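Local coordinates for metal cation efflux system protein CzcD (Cupriavidus metallidurans, PDB 6VD9) that binds and transports zinc and mediates cobalt, zinc and cadmium resistance by regulating the Czc system, seen as its C-terminal dimerisation domain, at residues 22-27 and 36-41. Residues are numbered along the deposited sequence; the frame is centred on the assembly and turned at random. Where two conformers were deposited one is given.
Sequences HDLHIW and LTVHVV. With NI (nickel (II) ion), chain E.
His39 CB lies over one face of the His22 imidazole, displaced toward its rim and 3.4 Å from His22 NE2, a CH-pi contact; the two rings meet obliquely, their planes at 44°. His22 CG, set between the backbone N and carbonyl carbon (chi1 54°), turns the ring toward His39. At the His22 edge sit Asp23 OD1 and water 2, while Asp23 OD2 stands above the centre of the His39 ring. Farther along the sheet, Thr37 CG2 reaches the edge of the Trp27 indole, 3.8 Å from Trp27 CH2.

These side chains project from an antiparallel hairpin, strands 18-28 and 34-42. His22 with His39 and His25 with Thr37 are hydrogen-bonded pairs, closed by reciprocal N-H...O=C bonds. Between them a beta bulge at Asp23 and Leu24 shifts the register by one, Asp23 taking a left-handed helical backbone conformation (phi 53°). Water 1 joins the strands here, 2.5 Å from Asp23 O and 2.7 Å from Thr37 OG1. On the other face, Leu24 CD1 packs on Leu36 and Val38, Ile26 CD1 on Leu36, and Leu24 and Ile26 also touch helix 5-13. Across the dimer, Thr37 meets Thr37 and Trp27 meets Trp27 of the second subunit.

His22 NE2 binds nickel at 2.3 Å. His39 ND1 approaches the ion only weakly, at 2.7 Å, with nickel well out of the ring plane; its hydrogen bond to Glu74, another nickel ligand, competes for the same nitrogen, leaving His39 a marginal ligand. His39 NE2 is hydrogen-bonded to Thr70 OG1 of the second subunit. Water 2, bound to the metal, donates to Asp23 OD2 at 2.6 Å. Asp23 is thus a second-shell residue whose carboxylate would help balance the cation's charge, in a site tied through His39 to the dimer interface.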
loop_
_atom_site.group_PDB
_atom_site.type_symbol
_atom_site.label_atom_id
_atom_site.label_comp_id
_atom_site.label_asym_id
_atom_site.label_seq_id
_atom_site.Cartn_x
_atom_site.Cartn_y
_atom_site.Cartn_z
ATOM N N HIS A 22 5.083 9.542 -4.199
ATOM C CA HIS A 22 5.676 10.307 -3.076
ATOM C C HIS A 22 5.799 9.340 -1.919
ATOM O O HIS A 22 5.241 8.205 -2.019
ATOM C CB HIS A 22 4.817 11.532 -2.753
ATOM C CG HIS A 22 3.391 11.212 -2.493
ATOM N ND1 HIS A 22 2.436 11.117 -3.527
ATOM C CD2 HIS A 22 2.724 11.002 -1.343
ATOM C CE1 HIS A 22 1.265 10.835 -2.991
ATOM N NE2 HIS A 22 1.409 10.765 -1.678
ATOM N N ASP A 23 6.431 9.802 -0.847
ATOM C CA ASP A 23 6.560 9.051 0.436
ATOM C C ASP A 23 7.140 7.647 0.149
ATOM O O ASP A 23 6.622 6.656 0.727
ATOM C CB ASP A 23 5.216 8.935 1.170
ATOM C CG ASP A 23 4.518 10.243 1.549
ATOM O OD1 ASP A 23 5.038 11.285 1.235
ATOM O OD2 ASP A 23 3.413 10.176 2.122
ATOM N N LEU A 24 8.154 7.552 -0.716
ATOM C CA LEU A 24 8.906 6.299 -0.941
ATOM C C LEU A 24 9.805 6.108 0.270
ATOM O O LEU A 24 10.611 7.042 0.563
ATOM C CB LEU A 24 9.726 6.367 -2.237
ATOM C CG LEU A 24 10.649 5.200 -2.523
ATOM C CD1 LEU A 24 9.848 3.878 -2.681
ATOM C CD2 LEU A 24 11.412 5.456 -3.810
ATOM N N HIS A 25 9.662 4.998 0.953
ATOM C CA HIS A 25 10.566 4.603 2.067
ATOM C C HIS A 25 11.116 3.204 1.825
ATOM O O HIS A 25 10.359 2.284 1.479
ATOM C CB HIS A 25 9.877 4.702 3.426
ATOM C CG HIS A 25 9.254 6.023 3.703
ATOM N ND1 HIS A 25 9.969 7.097 4.211
ATOM C CD2 HIS A 25 7.966 6.426 3.637
ATOM C CE1 HIS A 25 9.151 8.115 4.385
ATOM N NE2 HIS A 25 7.923 7.723 4.073
ATOM N N ILE A 26 12.427 3.057 1.982
ATOM C CA ILE A 26 13.097 1.755 1.735
ATOM C C ILE A 26 14.092 1.606 2.883
ATOM O O ILE A 26 14.919 2.525 3.109
ATOM C CB ILE A 26 13.761 1.641 0.344
ATOM C CG1 ILE A 26 12.850 1.960 -0.840
ATOM C CG2 ILE A 26 14.347 0.245 0.173
ATOM C CD1 ILE A 26 13.567 1.843 -2.177
ATOM N N TRP A 27 13.879 0.582 3.687
ATOM C CA TRP A 27 14.656 0.372 4.925
ATOM C C TRP A 27 14.906 -1.121 5.096
ATOM O O TRP A 27 14.213 -1.907 4.443
ATOM C CB TRP A 27 13.926 0.980 6.114
ATOM C CG TRP A 27 12.738 0.244 6.647
ATOM C CD1 TRP A 27 12.701 -0.509 7.786
ATOM C CD2 TRP A 27 11.388 0.265 6.138
ATOM N NE1 TRP A 27 11.433 -0.977 8.016
ATOM C CE2 TRP A 27 10.605 -0.520 7.019
ATOM C CE3 TRP A 27 10.762 0.854 5.027
ATOM C CZ2 TRP A 27 9.238 -0.725 6.830
ATOM C CZ3 TRP A 27 9.408 0.661 4.843
ATOM C CH2 TRP A 27 8.657 -0.116 5.735
ATOM N N LEU A 36 9.758 -1.860 1.579
ATOM C CA LEU A 36 9.487 -0.644 0.769
ATOM C C LEU A 36 8.042 -0.245 1.010
ATOM O O LEU A 36 7.180 -1.128 0.963
ATOM C CB LEU A 36 9.716 -0.940 -0.710
ATOM C CG LEU A 36 9.438 0.211 -1.685
ATOM C CD1 LEU A 36 10.292 0.106 -2.937
ATOM C CD2 LEU A 36 7.976 0.248 -2.083
ATOM N N THR A 37 7.793 1.048 1.198
ATOM C CA THR A 37 6.405 1.561 1.098
ATOM C C THR A 37 6.466 2.716 0.113
ATOM O O THR A 37 7.501 3.416 0.081
ATOM C CB THR A 37 5.800 1.957 2.448
ATOM O OG1 THR A 37 6.581 3.025 2.963
ATOM C CG2 THR A 37 5.824 0.823 3.456
ATOM N N VAL A 38 5.363 2.939 -0.579
ATOM C CA VAL A 38 5.291 4.074 -1.522
ATOM C C VAL A 38 3.831 4.410 -1.781
ATOM O O VAL A 38 2.979 3.522 -1.680
ATOM C CB VAL A 38 6.105 3.808 -2.802
ATOM C CG1 VAL A 38 5.527 2.697 -3.664
ATOM C CG2 VAL A 38 6.317 5.090 -3.594
ATOM N N HIS A 39 3.564 5.696 -2.003
ATOM C CA HIS A 39 2.252 6.201 -2.478
ATOM C C HIS A 39 2.329 6.540 -3.975
ATOM O O HIS A 39 3.094 7.433 -4.356
ATOM C CB HIS A 39 1.751 7.360 -1.627
ATOM C CG HIS A 39 1.476 6.984 -0.213
ATOM N ND1 HIS A 39 0.373 7.459 0.462
ATOM C CD2 HIS A 39 2.169 6.243 0.683
ATOM C CE1 HIS A 39 0.396 7.007 1.703
ATOM N NE2 HIS A 39 1.469 6.256 1.859
ATOM N N VAL A 40 1.534 5.872 -4.794
ATOM C CA VAL A 40 1.585 6.050 -6.273
ATOM C C VAL A 40 0.323 6.775 -6.730
ATOM O O VAL A 40 -0.814 6.361 -6.346
ATOM C CB VAL A 40 1.762 4.711 -6.998
ATOM C CG1 VAL A 40 1.573 4.853 -8.492
ATOM C CG2 VAL A 40 3.123 4.109 -6.662
ATOM N N VAL A 41 0.494 7.808 -7.552
ATOM C CA VAL A 41 -0.673 8.435 -8.230
ATOM C C VAL A 41 -0.774 7.737 -9.586
ATOM O O VAL A 41 0.180 7.836 -10.378
ATOM C CB VAL A 41 -0.510 9.955 -8.330
ATOM C CG1 VAL A 41 -1.680 10.575 -9.090
ATOM C CG2 VAL A 41 -0.338 10.587 -6.949
HETATM NI NI NI E . -0.240 9.932 -0.271
HETATM O O HOH W 1 5.308 5.273 2.317
HETATM O O HOH W 2 0.995 10.888 1.674
HETATM O O HOH W 3 -1.784 9.679 0.797
HETATM O O HOH W 4 -1.287 11.873 -0.754
#